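Local structure of TlmII (Streptoalloteichus hindustanus, 4HVM) at residues A190-W195 / V339-D344; S218-P223 / G449-M454; S225-L230 / E426-V431; M245-A250 / S319-G324. The protein belongs to the condensation-domain family of nonribosomal peptide synthesis, probably takes part in tallysomycin biosynthesis and may bind phosphopantetheine. All coordinates share one frame; numbering follows the deposited sequence.

Contact 1. Residues A190-W195 / V339-D344; sequences ARHRWW and VDLAVD
One face of the H192 imidazole is covered by a methyl of L341: CD2 stands 4.3 Å from the ring centroid and 16° off the normal, a CH-pi contact displaced somewhat toward the rim. The other methyl, CD1, stands above the plane on the same side, out past the NE2-CE1 end, with L341 CD1 at 3.5 Å from H192 NE2. The indole of W195 is turned elsewhere. Its own neighbour W194 lays CZ3 over one face, 3.6 Å above the plane, while R191 O sits in plane at the edge and H331 O takes the NE1 bond. This is helix-to-helix packing in the two-lobed condensation-domain fold, between helix 185-198 and helix 335-344, and L341 is the one residue of 339-344 that makes the join. Its CG is anti to the backbone N (chi1 -178°), which carries the branched end across to the other helix and puts CD2 between H192 and W195 CB and CD1 by the imidazole. Replacing L341 by an alanine would remove both methyls and would probably leave the H192 ring without its CH-pi partner and freer to turn, with a gap beside W195. From a loop, L199 also touches L341. Two of the three touching residues, W195 and L341, are buried; H192 is partly exposed. W195 contributes its first side-chain carbon and not its ring: W195 CB is 3.9 Å from L341 CD2.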
loop_
_atom_site.group_PDB
_atom_site.type_symbol
_atom_site.label_atom_id
_atom_site.label_comp_id
_atom_site.label_asym_id
_atom_site.label_seq_id
_atom_site.Cartn_x
_atom_site.Cartn_y
_atom_site.Cartn_z
ATOM N N ALA A 190 -25.522 -4.957 -10.410
ATOM C CA ALA A 190 -26.029 -4.270 -9.228
ATOM C C ALA A 190 -25.009 -3.293 -8.648
ATOM O O ALA A 190 -25.353 -2.171 -8.279
ATOM C CB ALA A 190 -26.446 -5.277 -8.180
ATOM N N ARG A 191 -23.751 -3.720 -8.574
ATOM C CA ARG A 191 -22.685 -2.859 -8.080
ATOM C C ARG A 191 -22.450 -1.698 -9.043
ATOM O O ARG A 191 -22.200 -0.566 -8.625
ATOM C CB ARG A 191 -21.392 -3.659 -7.903
ATOM C CG ARG A 191 -21.524 -4.884 -7.008
ATOM C CD ARG A 191 -21.829 -4.503 -5.570
ATOM N NE ARG A 191 -22.038 -5.679 -4.729
ATOM C CZ ARG A 191 -21.060 -6.379 -4.158
ATOM N NH1 ARG A 191 -19.796 -6.025 -4.332
ATOM N NH2 ARG A 191 -21.347 -7.437 -3.411
ATOM N N HIS A 192 -22.524 -1.989 -10.338
ATOM C CA HIS A 192 -22.332 -0.970 -11.358
ATOM C C HIS A 192 -23.446 0.064 -11.284
ATOM O O HIS A 192 -23.219 1.253 -11.493
ATOM C CB HIS A 192 -22.288 -1.599 -12.749
ATOM C CG HIS A 192 -21.840 -0.657 -13.822
ATOM N ND1 HIS A 192 -22.714 0.152 -14.517
ATOM C CD2 HIS A 192 -20.608 -0.394 -14.318
ATOM C CE1 HIS A 192 -22.039 0.872 -15.395
ATOM N NE2 HIS A 192 -20.760 0.560 -15.296
ATOM N N ARG A 193 -24.653 -0.402 -10.986
ATOM C CA ARG A 193 -25.794 0.487 -10.815
ATOM C C ARG A 193 -25.617 1.382 -9.593
ATOM O O ARG A 193 -25.803 2.596 -9.669
ATOM C CB ARG A 193 -27.081 -0.322 -10.662
ATOM C CG ARG A 193 -28.041 -0.212 -11.831
ATOM C CD ARG A 193 -29.440 -0.630 -11.407
ATOM N NE ARG A 193 -29.971 0.243 -10.363
ATOM C CZ ARG A 193 -30.855 -0.136 -9.444
ATOM N NH1 ARG A 193 -31.309 -1.382 -9.430
ATOM N NH2 ARG A 193 -31.280 0.728 -8.533
ATOM N N TRP A 194 -25.262 0.764 -8.469
ATOM C CA TRP A 194 -25.112 1.461 -7.196
ATOM C C TRP A 194 -24.148 2.638 -7.302
ATOM O O TRP A 194 -24.395 3.706 -6.740
ATOM C CB TRP A 194 -24.626 0.483 -6.123
ATOM C CG TRP A 194 -24.711 1.010 -4.715
ATOM C CD1 TRP A 194 -25.766 0.886 -3.859
ATOM C CD2 TRP A 194 -23.693 1.726 -3.996
ATOM N NE1 TRP A 194 -25.473 1.483 -2.656
ATOM C CE2 TRP A 194 -24.208 2.005 -2.715
ATOM C CE3 TRP A 194 -22.402 2.159 -4.314
ATOM C CZ2 TRP A 194 -23.478 2.698 -1.750
ATOM C CZ3 TRP A 194 -21.677 2.848 -3.352
ATOM C CH2 TRP A 194 -22.219 3.110 -2.087
ATOM N N TRP A 195 -23.056 2.442 -8.033
ATOM C CA TRP A 195 -22.056 3.488 -8.198
ATOM C C TRP A 195 -22.444 4.495 -9.276
ATOM O O TRP A 195 -22.068 5.663 -9.200
ATOM C CB TRP A 195 -20.686 2.878 -8.497
ATOM C CG TRP A 195 -19.999 2.356 -7.276
ATOM C CD1 TRP A 195 -20.016 1.074 -6.806
ATOM C CD2 TRP A 195 -19.200 3.109 -6.358
ATOM N NE1 TRP A 195 -19.272 0.983 -5.654
ATOM C CE2 TRP A 195 -18.761 2.220 -5.358
ATOM C CE3 TRP A 195 -18.813 4.451 -6.287
ATOM C CZ2 TRP A 195 -17.951 2.630 -4.298
ATOM C CZ3 TRP A 195 -18.011 4.856 -5.236
ATOM C CH2 TRP A 195 -17.589 3.951 -4.256
ATOM N N VAL A 339 -13.154 4.074 -11.410
ATOM C CA VAL A 339 -12.481 5.139 -12.151
ATOM C C VAL A 339 -12.979 5.221 -13.591
ATOM O O VAL A 339 -13.316 6.300 -14.080
ATOM C CB VAL A 339 -10.952 4.949 -12.142
ATOM C CG1 VAL A 339 -10.298 5.787 -13.228
ATOM C CG2 VAL A 339 -10.383 5.293 -10.773
ATOM N N ASP A 340 -13.027 4.073 -14.261
ATOM C CA ASP A 340 -13.550 3.994 -15.621
ATOM C C ASP A 340 -14.973 4.534 -15.683
ATOM O O ASP A 340 -15.331 5.266 -16.605
ATOM C CB ASP A 340 -13.527 2.548 -16.124
ATOM C CG ASP A 340 -12.115 2.010 -16.308
ATOM O OD1 ASP A 340 -11.193 2.826 -16.528
ATOM O OD2 ASP A 340 -11.929 0.775 -16.239
ATOM N N LEU A 341 -15.779 4.169 -14.691
ATOM C CA LEU A 341 -17.176 4.585 -14.641
ATOM C C LEU A 341 -17.306 6.092 -14.445
ATOM O O LEU A 341 -18.104 6.747 -15.115
ATOM C CB LEU A 341 -17.917 3.844 -13.529
ATOM C CG LEU A 341 -19.407 4.147 -13.385
ATOM C CD1 LEU A 341 -20.139 3.913 -14.700
ATOM C CD2 LEU A 341 -20.006 3.297 -12.278
ATOM N N ALA A 342 -16.516 6.636 -13.524
ATOM C CA ALA A 342 -16.543 8.069 -13.254
ATOM C C ALA A 342 -16.108 8.886 -14.466
ATOM O O ALA A 342 -16.508 10.040 -14.626
ATOM C CB ALA A 342 -15.671 8.396 -12.061
ATOM N N VAL A 343 -15.284 8.282 -15.315
ATOM C CA VAL A 343 -14.821 8.942 -16.526
ATOM C C VAL A 343 -15.928 9.010 -17.571
ATOM O O VAL A 343 -16.146 10.055 -18.185
ATOM C CB VAL A 343 -13.588 8.231 -17.121
ATOM C CG1 VAL A 343 -13.354 8.672 -18.555
ATOM C CG2 VAL A 343 -12.361 8.501 -16.264
ATOM N N ASP A 344 -16.628 7.894 -17.761
ATOM C CA ASP A 344 -17.717 7.824 -18.732
ATOM C C ASP A 344 -18.866 8.759 -18.366
ATOM O O ASP A 344 -19.491 9.362 -19.237
ATOM C CB ASP A 344 -18.243 6.390 -18.858
ATOM C CG ASP A 344 -17.199 5.428 -19.391
ATOM O OD1 ASP A 344 -16.202 5.891 -19.987
ATOM O OD2 ASP A 344 -17.382 4.204 -19.220
#

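Contact 2. Residues S218-P223 / G449-M454; sequences SRLRVP and GLDAAM
L220 and M454 reach toward each other tip to tip, and their ends form the tight part of this contact between an edge strand and a helix. The terminal methyl of M454, a selenomethionine, touches two strand residues: M454 CE is 3.6 Å from L220 CD2 and 3.7 Å from V222 CG2. A bend at chi3 (-67°) turns that methyl aside from the line of its chain, and V222 meets it obliquely. V222 and M454 are both buried. The other side is looser and nearer solvent. There L220 crosses D451 at about a right angle, with L220 CD2 at 3.8 Å from D451 CB, so the strand meets the aliphatic root of the aspartate rather than its carboxylate oxygens. Both of these residues are partly exposed. The helix segment runs nearly along the strand, at 19° between their directions and with their axes 10.1 Å apart at closest approach. Strand 216-223 is an edge strand of a mixed sheet within this chain and pairs antiparallel with strand 427-434, whose I430 also touches M454; behind the helix lies helix 241-255, where M245 and L248 pack on M454.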
loop_
_atom_site.group_PDB
_atom_site.type_symbol
_atom_site.label_atom_id
_atom_site.label_comp_id
_atom_site.label_asym_id
_atom_site.label_seq_id
_atom_site.Cartn_x
_atom_site.Cartn_y
_atom_site.Cartn_z
ATOM N N SER A 218 5.505 15.988 5.757
ATOM C CA SER A 218 5.581 16.252 7.185
ATOM C C SER A 218 5.417 14.944 7.945
ATOM O O SER A 218 4.705 14.048 7.491
ATOM C CB SER A 218 4.490 17.236 7.602
ATOM O OG SER A 218 4.511 18.396 6.793
ATOM N N ARG A 219 6.070 14.831 9.097
ATOM C CA ARG A 219 6.020 13.596 9.878
ATOM C C ARG A 219 5.658 13.831 11.341
ATOM O O ARG A 219 6.092 14.807 11.954
ATOM C CB ARG A 219 7.351 12.847 9.783
ATOM C CG ARG A 219 7.665 12.340 8.391
ATOM C CD ARG A 219 9.002 11.622 8.342
ATOM N NE ARG A 219 9.361 11.256 6.974
ATOM C CZ ARG A 219 9.965 12.074 6.120
ATOM N NH1 ARG A 219 10.279 13.308 6.493
ATOM N NH2 ARG A 219 10.254 11.661 4.893
ATOM N N LEU A 220 4.852 12.925 11.883
ATOM C CA LEU A 220 4.488 12.940 13.291
ATOM C C LEU A 220 4.772 11.579 13.911
ATOM O O LEU A 220 4.127 10.587 13.569
ATOM C CB LEU A 220 3.005 13.278 13.455
ATOM C CG LEU A 220 2.446 13.162 14.879
ATOM C CD1 LEU A 220 3.079 14.201 15.794
ATOM C CD2 LEU A 220 0.935 13.289 14.872
ATOM N N ARG A 221 5.739 11.528 14.820
ATOM C CA ARG A 221 6.085 10.276 15.477
ATOM C C ARG A 221 5.153 10.020 16.648
ATOM O O ARG A 221 5.088 10.817 17.581
ATOM C CB ARG A 221 7.532 10.297 15.969
ATOM C CG ARG A 221 8.070 8.924 16.344
ATOM C CD ARG A 221 9.411 9.034 17.041
ATOM N NE ARG A 221 9.276 9.643 18.358
ATOM C CZ ARG A 221 10.203 10.397 18.936
ATOM N NH1 ARG A 221 11.346 10.652 18.311
ATOM N NH2 ARG A 221 9.981 10.904 20.140
ATOM N N VAL A 222 4.435 8.905 16.592
ATOM C CA VAL A 222 3.498 8.534 17.644
ATOM C C VAL A 222 4.047 7.359 18.438
ATOM O O VAL A 222 4.466 6.360 17.856
ATOM C CB VAL A 222 2.124 8.156 17.056
ATOM C CG1 VAL A 222 1.250 7.502 18.107
ATOM C CG2 VAL A 222 1.440 9.383 16.473
ATOM N N PRO A 223 4.065 7.485 19.773
ATOM C CA PRO A 223 4.486 6.376 20.633
ATOM C C PRO A 223 3.628 5.149 20.360
ATOM O O PRO A 223 2.411 5.281 20.236
ATOM C CB PRO A 223 4.210 6.906 22.040
ATOM C CG PRO A 223 4.284 8.389 21.906
ATOM C CD PRO A 223 3.716 8.688 20.550
ATOM N N GLY A 449 -2.954 18.841 14.807
ATOM C CA GLY A 449 -4.364 18.581 15.041
ATOM C C GLY A 449 -4.638 17.117 15.329
ATOM O O GLY A 449 -5.365 16.786 16.267
ATOM N N LEU A 450 -4.058 16.239 14.518
ATOM C CA LEU A 450 -4.193 14.802 14.721
ATOM C C LEU A 450 -3.599 14.380 16.057
ATOM O O LEU A 450 -4.166 13.541 16.755
ATOM C CB LEU A 450 -3.507 14.026 13.597
ATOM C CG LEU A 450 -4.126 14.051 12.202
ATOM C CD1 LEU A 450 -3.398 13.083 11.281
ATOM C CD2 LEU A 450 -5.602 13.716 12.266
ATOM N N ASP A 451 -2.453 14.962 16.402
ATOM C CA ASP A 451 -1.748 14.620 17.634
ATOM C C ASP A 451 -2.602 14.875 18.869
ATOM O O ASP A 451 -2.689 14.029 19.758
ATOM C CB ASP A 451 -0.433 15.396 17.728
ATOM C CG ASP A 451 0.425 14.951 18.891
ATOM O OD1 ASP A 451 0.267 13.800 19.353
ATOM O OD2 ASP A 451 1.267 15.755 19.341
ATOM N N ALA A 452 -3.235 16.042 18.916
ATOM C CA ALA A 452 -4.104 16.391 20.030
ATOM C C ALA A 452 -5.357 15.529 20.023
ATOM O O ALA A 452 -5.809 15.067 21.071
ATOM C CB ALA A 452 -4.475 17.860 19.970
ATOM N N ALA A 453 -5.908 15.312 18.835
ATOM C CA ALA A 453 -7.141 14.551 18.696
ATOM C C ALA A 453 -6.945 13.092 19.100
ATOM O O ALA A 453 -7.831 12.485 19.699
ATOM C CB ALA A 453 -7.666 14.648 17.273
HETATM N N MSE A 454 -5.780 12.536 18.776
HETATM C CA MSE A 454 -5.469 11.156 19.135
HETATM C C MSE A 454 -5.384 10.983 20.644
HETATM O O MSE A 454 -5.932 10.029 21.200
HETATM C CB MSE A 454 -4.165 10.705 18.479
HETATM C CG MSE A 454 -4.325 10.220 17.052
HETATM SE SE MSE A 454 -2.661 9.570 16.297
HETATM C CE MSE A 454 -1.706 11.261 16.254
#

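Contact 3. Residues S225-L230 / E426-V431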
loop_
_atom_site.group_PDB
_atom_site.type_symbol
_atom_site.label_atom_id
_atom_site.label_comp_id
_atom_site.label_asym_id
_atom_site.label_seq_id
_atom_site.Cartn_x
_atom_site.Cartn_y
_atom_site.Cartn_z
ATOM N N SER A 225 2.474 2.816 22.088
ATOM C CA SER A 225 1.386 2.610 23.031
ATOM C C SER A 225 0.160 3.441 22.656
ATOM O O SER A 225 -0.976 2.978 22.775
ATOM C CB SER A 225 1.854 2.962 24.442
ATOM O OG SER A 225 0.839 2.716 25.394
ATOM N N ARG A 226 0.400 4.666 22.198
ATOM C CA ARG A 226 -0.671 5.563 21.777
ATOM C C ARG A 226 -1.394 4.998 20.561
ATOM O O ARG A 226 -2.621 5.042 20.473
ATOM C CB ARG A 226 -0.106 6.945 21.447
ATOM C CG ARG A 226 -1.131 7.916 20.892
ATOM C CD ARG A 226 -2.121 8.342 21.962
ATOM N NE ARG A 226 -1.445 8.788 23.177
ATOM C CZ ARG A 226 -0.889 9.988 23.328
ATOM N NH1 ARG A 226 -0.922 10.873 22.336
ATOM N NH2 ARG A 226 -0.294 10.304 24.471
ATOM N N TRP A 227 -0.622 4.460 19.624
ATOM C CA TRP A 227 -1.192 3.898 18.408
ATOM C C TRP A 227 -2.036 2.655 18.684
ATOM O O TRP A 227 -3.079 2.459 18.061
ATOM C CB TRP A 227 -0.089 3.574 17.401
ATOM C CG TRP A 227 -0.606 3.084 16.074
ATOM C CD1 TRP A 227 -0.618 1.797 15.620
ATOM C CD2 TRP A 227 -1.191 3.881 15.036
ATOM N NE1 TRP A 227 -1.170 1.744 14.362
ATOM C CE2 TRP A 227 -1.530 3.011 13.981
ATOM C CE3 TRP A 227 -1.456 5.246 14.897
ATOM C CZ2 TRP A 227 -2.121 3.461 12.804
ATOM C CZ3 TRP A 227 -2.044 5.692 13.728
ATOM C CH2 TRP A 227 -2.369 4.802 12.697
ATOM N N GLN A 228 -1.586 1.821 19.614
ATOM C CA GLN A 228 -2.300 0.591 19.939
ATOM C C GLN A 228 -3.649 0.870 20.594
ATOM O O GLN A 228 -4.660 0.275 20.223
ATOM C CB GLN A 228 -1.442 -0.313 20.827
ATOM C CG GLN A 228 -0.248 -0.902 20.109
ATOM C CD GLN A 228 -0.656 -1.711 18.896
ATOM O OE1 GLN A 228 -1.663 -2.421 18.918
ATOM N NE2 GLN A 228 0.120 -1.601 17.824
ATOM N N ALA A 229 -3.663 1.785 21.558
ATOM C CA ALA A 229 -4.889 2.121 22.273
ATOM C C ALA A 229 -5.914 2.739 21.331
ATOM O O ALA A 229 -7.120 2.640 21.556
ATOM C CB ALA A 229 -4.590 3.063 23.419
ATOM N N LEU A 230 -5.421 3.377 20.277
ATOM C CA LEU A 230 -6.278 3.993 19.273
ATOM C C LEU A 230 -6.742 2.954 18.258
ATOM O O LEU A 230 -7.924 2.882 17.920
ATOM C CB LEU A 230 -5.528 5.117 18.558
ATOM C CG LEU A 230 -6.325 5.944 17.552
ATOM C CD1 LEU A 230 -7.276 6.872 18.281
ATOM C CD2 LEU A 230 -5.390 6.727 16.651
ATOM N N GLU A 426 9.884 1.123 18.328
ATOM C CA GLU A 426 8.626 0.723 18.941
ATOM C C GLU A 426 7.604 1.839 18.789
ATOM O O GLU A 426 6.669 1.946 19.581
ATOM C CB GLU A 426 8.818 0.388 20.421
ATOM C CG GLU A 426 9.671 -0.842 20.687
ATOM C CD GLU A 426 11.149 -0.519 20.805
ATOM O OE1 GLU A 426 11.580 -0.084 21.895
ATOM O OE2 GLU A 426 11.880 -0.706 19.810
ATOM N N ASP A 427 7.790 2.676 17.772
ATOM C CA ASP A 427 6.880 3.787 17.516
ATOM C C ASP A 427 6.267 3.695 16.122
ATOM O O ASP A 427 6.760 2.964 15.267
ATOM C CB ASP A 427 7.614 5.122 17.661
ATOM C CG ASP A 427 8.184 5.327 19.050
ATOM O OD1 ASP A 427 7.562 4.849 20.023
ATOM O OD2 ASP A 427 9.252 5.966 19.167
HETATM N N MSE A 428 5.188 4.439 15.906
HETATM C CA MSE A 428 4.582 4.558 14.589
HETATM C C MSE A 428 4.794 5.979 14.088
HETATM O O MSE A 428 4.649 6.939 14.848
HETATM C CB MSE A 428 3.087 4.247 14.657
HETATM C CG MSE A 428 2.771 2.816 15.044
HETATM SE SE MSE A 428 3.344 1.561 13.665
HETATM C CE MSE A 428 1.721 1.471 12.585
ATOM N N VAL A 429 5.148 6.117 12.816
ATOM C CA VAL A 429 5.355 7.435 12.234
ATOM C C VAL A 429 4.330 7.717 11.147
ATOM O O VAL A 429 4.214 6.965 10.180
ATOM C CB VAL A 429 6.774 7.585 11.659
ATOM C CG1 VAL A 429 6.930 8.927 10.957
ATOM C CG2 VAL A 429 7.799 7.440 12.760
ATOM N N ILE A 430 3.582 8.800 11.319
ATOM C CA ILE A 430 2.609 9.228 10.322
ATOM C C ILE A 430 3.264 10.129 9.275
ATOM O O ILE A 430 3.707 11.234 9.584
ATOM C CB ILE A 430 1.437 9.977 10.979
ATOM C CG1 ILE A 430 0.721 9.066 11.976
ATOM C CG2 ILE A 430 0.471 10.471 9.925
ATOM C CD1 ILE A 430 -0.423 9.740 12.709
ATOM N N VAL A 431 3.333 9.650 8.038
ATOM C CA VAL A 431 3.940 10.427 6.963
ATOM C C VAL A 431 2.871 11.119 6.120
ATOM O O VAL A 431 2.027 10.463 5.511
ATOM C CB VAL A 431 4.824 9.556 6.057
ATOM C CG1 VAL A 431 5.509 10.416 5.015
ATOM C CG2 VAL A 431 5.852 8.801 6.881
#
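A Met-aromatic contact fastens the short helix 224-231 to the sheet: the W227 indole rests on M428, a selenomethionine of strand 427-434. The two side chains cross at about a right angle. M428 CG lies over the five-membered ring, 3.8 Å from its centroid and 25° off the normal, which makes a CH-pi contact beside the selenium one. The selenium is farther off and oblique, with M428 SE 4.7 Å from the same centroid. Bends at chi2 and chi3 fold the chain back along the indole, so its last methyl, CE, ends near the nitrogen, NE1, of W227. On the tryptophan side CG is anti to the backbone N (chi1 -176°), which extends the rings from the helix toward the strand. Two residues along, on the same sheet face, I430 adds a lighter touch: its CD1 is 4.5 Å from W227 CZ3 and approaches obliquely. V429, between them, belongs to the opposite face, where it meets R219 and R221. V421 of the next strand and M245 of helix 241-255 also touch the indole, and W227 is buried. A helix is thus packed on the face of a mixed sheet through an aromatic set against alternate residues, M428 and I430, as in alpha/beta layers and consistent with a condensation-domain lobe.

Contact 4. Residues M245-A250 / S319-G324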
loop_
_atom_site.group_PDB
_atom_site.type_symbol
_atom_site.label_atom_id
_atom_site.label_comp_id
_atom_site.label_asym_id
_atom_site.label_seq_id
_atom_site.Cartn_x
_atom_site.Cartn_y
_atom_site.Cartn_z
HETATM N N MSE A 245 -7.536 6.840 11.609
HETATM C CA MSE A 245 -6.891 7.874 10.806
HETATM C C MSE A 245 -7.885 8.585 9.901
HETATM O O MSE A 245 -7.926 9.812 9.858
HETATM C CB MSE A 245 -5.776 7.272 9.954
HETATM C CG MSE A 245 -4.505 6.979 10.715
HETATM SE SE MSE A 245 -3.676 8.613 11.371
HETATM C CE MSE A 245 -4.339 8.599 13.209
ATOM N N ALA A 246 -8.675 7.806 9.171
ATOM C CA ALA A 246 -9.658 8.357 8.248
ATOM C C ALA A 246 -10.681 9.236 8.962
ATOM O O ALA A 246 -11.111 10.258 8.424
ATOM C CB ALA A 246 -10.355 7.238 7.494
ATOM N N ALA A 247 -11.059 8.841 10.173
ATOM C CA ALA A 247 -12.023 9.601 10.956
ATOM C C ALA A 247 -11.434 10.927 11.412
ATOM O O ALA A 247 -12.083 11.969 11.322
ATOM C CB ALA A 247 -12.488 8.788 12.155
ATOM N N LEU A 248 -10.198 10.879 11.900
ATOM C CA LEU A 248 -9.542 12.066 12.438
ATOM C C LEU A 248 -9.067 13.016 11.343
ATOM O O LEU A 248 -9.086 14.232 11.527
ATOM C CB LEU A 248 -8.381 11.676 13.357
ATOM C CG LEU A 248 -8.779 11.083 14.711
ATOM C CD1 LEU A 248 -7.551 10.692 15.511
ATOM C CD2 LEU A 248 -9.649 12.056 15.495
ATOM N N THR A 249 -8.650 12.460 10.208
ATOM C CA THR A 249 -8.248 13.272 9.064
ATOM C C THR A 249 -9.456 14.011 8.504
ATOM O O THR A 249 -9.378 15.201 8.193
ATOM C CB THR A 249 -7.613 12.421 7.950
ATOM O OG1 THR A 249 -6.429 11.782 8.443
ATOM C CG2 THR A 249 -7.250 13.290 6.762
ATOM N N ALA A 250 -10.572 13.299 8.383
ATOM C CA ALA A 250 -11.819 13.893 7.920
ATOM C C ALA A 250 -12.292 14.956 8.898
ATOM O O ALA A 250 -12.850 15.973 8.495
ATOM C CB ALA A 250 -12.889 12.829 7.745
ATOM N N SER A 319 -18.331 6.769 14.175
ATOM C CA SER A 319 -19.617 6.232 13.759
ATOM C C SER A 319 -19.923 6.556 12.297
ATOM O O SER A 319 -20.382 5.701 11.535
ATOM C CB SER A 319 -20.716 6.793 14.654
ATOM O OG SER A 319 -21.990 6.531 14.112
ATOM N N ARG A 320 -19.656 7.798 11.912
ATOM C CA ARG A 320 -19.966 8.267 10.570
ATOM C C ARG A 320 -18.947 7.774 9.541
ATOM O O ARG A 320 -19.284 7.560 8.377
ATOM C CB ARG A 320 -20.073 9.793 10.566
ATOM C CG ARG A 320 -21.004 10.315 11.652
ATOM C CD ARG A 320 -21.313 11.785 11.497
ATOM N NE ARG A 320 -22.343 12.225 12.433
ATOM C CZ ARG A 320 -23.117 13.290 12.254
ATOM N NH1 ARG A 320 -24.024 13.606 13.166
ATOM N NH2 ARG A 320 -22.992 14.035 11.164
ATOM N N THR A 321 -17.704 7.584 9.977
ATOM C CA THR A 321 -16.658 7.053 9.111
ATOM C C THR A 321 -16.912 5.584 8.807
ATOM O O THR A 321 -16.783 5.136 7.666
ATOM C CB THR A 321 -15.278 7.176 9.775
ATOM O OG1 THR A 321 -15.009 8.551 10.069
ATOM C CG2 THR A 321 -14.190 6.629 8.864
ATOM N N GLN A 322 -17.278 4.837 9.843
ATOM C CA GLN A 322 -17.532 3.406 9.714
ATOM C C GLN A 322 -18.770 3.132 8.864
ATOM O O GLN A 322 -18.829 2.141 8.137
ATOM C CB GLN A 322 -17.688 2.770 11.097
ATOM C CG GLN A 322 -17.901 1.262 11.091
ATOM C CD GLN A 322 -17.936 0.688 12.493
ATOM O OE1 GLN A 322 -17.287 1.210 13.398
ATOM N NE2 GLN A 322 -18.703 -0.379 12.684
ATOM N N ALA A 323 -19.758 4.018 8.958
ATOM C CA ALA A 323 -20.993 3.872 8.195
ATOM C C ALA A 323 -20.749 4.075 6.704
ATOM O O ALA A 323 -21.359 3.410 5.868
ATOM C CB ALA A 323 -22.045 4.843 8.695
ATOM N N GLY A 324 -19.858 5.003 6.374
ATOM C CA GLY A 324 -19.525 5.268 4.990
ATOM C C GLY A 324 -18.647 4.183 4.405
ATOM O O GLY A 324 -18.824 3.782 3.253
#
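T321 faces helix 241-255 with both branches of its side chain, one turned to A247 and the other to A246. Its OG1 comes against A247, at 3.3 Å from A247 CB; its CG2 is directed at A246, where T321 CG2 and A246 CB are 4.1 Å apart. The first torsion settles which branch goes where: with OG1 anti to the carbonyl carbon (chi1 -59°) the hydroxyl lies beside its own backbone N, and the methyl is anti to that N. From that position the hydroxyl is not bonded across the interface. It serves its own helix instead, bonding to L317 O one turn earlier, so this buried polar atom is satisfied while its flank packs on an alanine. T249, one turn along from M245 in the opposing helix, does the same. T249 OG1 donates to M245 O at 2.9 Å, from above the carbonyl plane and 46° out of it, and that oxygen also accepts the helical bond from T249 N. With alanines on one side and a compact threonine on the other, the helices come close: A247 CA is 5.6 Å from T321 CA. Substituting an alanine for T321 would take away both branches, and is likely to open a gap against A246 and A247 and to leave L317 O without its hydroxyl partner. Two helices of an alpha/beta lobe, consistent with the condensation-domain fold, thus meet at a close point through small residues, with F302 of strand 297-305 touching both A246 and T321 from the sheet.

From the N terminus, segment 190-195 comes first and waits for 339-344 to close contact 1. Before that, 218-223, 225-230 and 245-250 open contacts 2, 3 and 4. Contact 4 is the first to close, at 319-324, nested inside the loops of the other three. Contact 3 closes at 426-431 inside the loop of contact 2, which ends at 449-454; contact 1 crosses both. Contacts 2 and 3 share the sheet through paired strands 216-223 and 427-434; M245 of contact 4 packs against both, and L248 against the helix of contact 2. Contact 1 stands apart, its centre about 23 Å from that of contact 4, joining helices 185-198 and 335-344.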